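Local coordinates for protein endoglucanase (PDB 1DYS) that hydrolyses internal beta-1,4-glucosidic linkages of cellulose as a fungal glycoside hydrolase family 6 endoglucanase, at residues Gln262-Gln267 with Ala305-Lys310. Sequence-based numbering, arbitrary orientation.
Sequences QFIIDQ and AIVWVK
Residues 262-266 and 305-307, the latter the end of strand 303-307, run parallel, their axes 4.7 Å apart, joined by a ladder in which I265 N donates to A305 O (3.1 Å), V307 N to I265 O (3.0 Å) and Q267 N to V307 O (2.9 Å). Beyond V307 the backbone pairing gives way to the carboxylate of D266. With CG anti to the backbone N (chi1 -163°), this group reaches the turning chain: V309 N meets D266 OD1 from above the carboxylate plane at 2.7 Å, while K310 N bonds nearly straight to D266 OD2 at 3.1 Å, on its syn side though tilted out of that plane. S268 OG and S221 N also bond to OD1 and OD2, respectively, so the buried acid is gripped on both oxygens. These strands belong to the parallel sheet of the distorted family 6 barrel, and the acid sits where strand 303-307 leads to K310, probably a substrate-binding residue, whose NZ makes a salt bridge to D316 and a hydrogen bond to E314 O. An alanine in place of D266 would probably leave the amides of V309 and K310 without their acceptors and let this turn shift. On the I265 side of the sheet, Q267 CG packs on I306 CG2 at 3.5 Å, whereas I264 CG2 approaches A305 CB on the other face at 4.2 Å.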
loop_
_atom_site.group_PDB
_atom_site.type_symbol
_atom_site.label_atom_id
_atom_site.label_comp_id
_atom_site.label_asym_id
_atom_site.label_seq_id
_atom_site.Cartn_x
_atom_site.Cartn_y
_atom_site.Cartn_z
ATOM N N GLN A 262 -18.168 3.106 26.766
ATOM C CA GLN A 262 -18.965 2.430 25.766
ATOM C C GLN A 262 -18.228 1.859 24.561
ATOM O O GLN A 262 -17.408 2.556 24.007
ATOM C CB GLN A 262 -20.113 3.315 25.271
ATOM C CG GLN A 262 -21.005 3.783 26.431
ATOM C CD GLN A 262 -21.610 2.611 27.202
ATOM O OE1 GLN A 262 -21.227 2.366 28.334
ATOM N NE2 GLN A 262 -22.522 1.865 26.599
ATOM N N PHE A 263 -18.561 0.623 24.175
ATOM C CA PHE A 263 -17.841 -0.010 23.070
ATOM C C PHE A 263 -18.681 -0.222 21.819
ATOM O O PHE A 263 -19.884 -0.397 21.865
ATOM C CB PHE A 263 -17.408 -1.444 23.464
ATOM C CG PHE A 263 -16.096 -1.496 24.177
ATOM C CD1 PHE A 263 -15.980 -0.962 25.453
ATOM C CD2 PHE A 263 -14.927 -1.950 23.584
ATOM C CE1 PHE A 263 -14.789 -0.944 26.120
ATOM C CE2 PHE A 263 -13.735 -1.968 24.256
ATOM C CZ PHE A 263 -13.623 -1.450 25.546
ATOM N N ILE A 264 -18.009 -0.322 20.673
ATOM C CA ILE A 264 -18.588 -0.836 19.438
ATOM C C ILE A 264 -17.625 -1.979 19.065
ATOM O O ILE A 264 -16.452 -1.800 19.310
ATOM C CB ILE A 264 -18.884 0.021 18.225
ATOM C CG1 ILE A 264 -17.641 0.838 17.829
ATOM C CG2 ILE A 264 -20.052 0.951 18.578
ATOM C CD1 ILE A 264 -17.866 1.865 16.747
ATOM N N ILE A 265 -18.140 -3.162 18.716
ATOM C CA ILE A 265 -17.248 -4.324 18.563
ATOM C C ILE A 265 -17.430 -4.930 17.182
ATOM O O ILE A 265 -18.521 -5.219 16.729
ATOM C CB ILE A 265 -17.590 -5.445 19.571
ATOM C CG1 ILE A 265 -17.258 -4.944 20.981
ATOM C CG2 ILE A 265 -16.763 -6.710 19.311
ATOM C CD1 ILE A 265 -17.332 -5.929 22.101
ATOM N N ASP A 266 -16.317 -5.077 16.451
ATOM C CA ASP A 266 -16.374 -5.581 15.080
ATOM C C ASP A 266 -16.679 -7.085 15.151
ATOM O O ASP A 266 -16.037 -7.775 15.953
ATOM C CB ASP A 266 -14.973 -5.450 14.448
ATOM C CG ASP A 266 -14.959 -5.545 12.930
ATOM O OD1 ASP A 266 -15.973 -5.784 12.241
ATOM O OD2 ASP A 266 -13.835 -5.376 12.352
ATOM N N GLN A 267 -17.625 -7.534 14.331
ATOM C CA GLN A 267 -17.848 -8.966 14.155
ATOM C C GLN A 267 -17.879 -9.238 12.659
ATOM O O GLN A 267 -18.447 -10.215 12.204
ATOM C CB GLN A 267 -19.152 -9.504 14.786
ATOM C CG GLN A 267 -19.146 -9.507 16.311
ATOM C CD GLN A 267 -18.232 -10.591 16.874
ATOM O OE1 GLN A 267 -18.654 -11.738 17.051
ATOM N NE2 GLN A 267 -17.005 -10.221 17.130
ATOM N N ALA A 305 -22.980 -1.245 20.362
ATOM C CA ALA A 305 -23.426 -1.963 19.174
ATOM C C ALA A 305 -22.391 -2.966 18.690
ATOM O O ALA A 305 -21.190 -2.833 18.962
ATOM C CB ALA A 305 -23.731 -0.979 18.038
ATOM N N ILE A 306 -22.898 -3.990 18.028
ATOM C CA ILE A 306 -22.034 -4.894 17.263
ATOM C C ILE A 306 -22.058 -4.285 15.867
ATOM O O ILE A 306 -23.123 -3.872 15.405
ATOM C CB ILE A 306 -22.500 -6.373 17.230
ATOM C CG1 ILE A 306 -22.235 -6.939 18.626
ATOM C CG2 ILE A 306 -21.774 -7.133 16.114
ATOM C CD1 ILE A 306 -22.953 -8.198 19.038
ATOM N N VAL A 307 -20.896 -4.025 15.264
ATOM C CA VAL A 307 -20.789 -3.462 13.931
ATOM C C VAL A 307 -19.865 -4.313 13.060
ATOM O O VAL A 307 -19.274 -5.319 13.521
ATOM C CB VAL A 307 -20.224 -2.001 13.983
ATOM C CG1 VAL A 307 -21.208 -1.084 14.706
ATOM C CG2 VAL A 307 -18.860 -2.045 14.678
ATOM N N TRP A 308 -19.795 -4.045 11.761
ATOM C CA TRP A 308 -18.752 -4.575 10.879
ATOM C C TRP A 308 -17.856 -3.380 10.477
ATOM O O TRP A 308 -18.338 -2.356 9.957
ATOM C CB TRP A 308 -19.226 -5.256 9.611
ATOM C CG TRP A 308 -19.930 -6.559 9.744
ATOM C CD1 TRP A 308 -20.371 -7.145 10.880
ATOM C CD2 TRP A 308 -20.232 -7.442 8.660
ATOM N NE1 TRP A 308 -20.946 -8.380 10.582
ATOM C CE2 TRP A 308 -20.879 -8.563 9.236
ATOM C CE3 TRP A 308 -20.026 -7.392 7.271
ATOM C CZ2 TRP A 308 -21.338 -9.601 8.411
ATOM C CZ3 TRP A 308 -20.480 -8.420 6.478
ATOM C CH2 TRP A 308 -21.108 -9.529 7.067
ATOM N N VAL A 309 -16.554 -3.543 10.770
ATOM C CA VAL A 309 -15.630 -2.441 10.439
ATOM C C VAL A 309 -14.700 -2.918 9.330
ATOM O O VAL A 309 -14.711 -2.343 8.267
ATOM C CB VAL A 309 -14.875 -2.047 11.716
ATOM C CG1 VAL A 309 -14.030 -0.808 11.422
ATOM C CG2 VAL A 309 -15.807 -1.779 12.893
ATOM N N LYS A 310 -13.884 -3.980 9.568
ATOM C CA LYS A 310 -13.078 -4.476 8.450
ATOM C C LYS A 310 -13.996 -5.055 7.394
ATOM O O LYS A 310 -14.912 -5.831 7.717
ATOM C CB LYS A 310 -12.237 -5.638 8.999
ATOM C CG LYS A 310 -11.567 -6.554 8.005
ATOM C CD LYS A 310 -10.392 -5.893 7.290
ATOM C CE LYS A 310 -10.014 -6.818 6.130
ATOM N NZ LYS A 310 -8.709 -6.335 5.527
#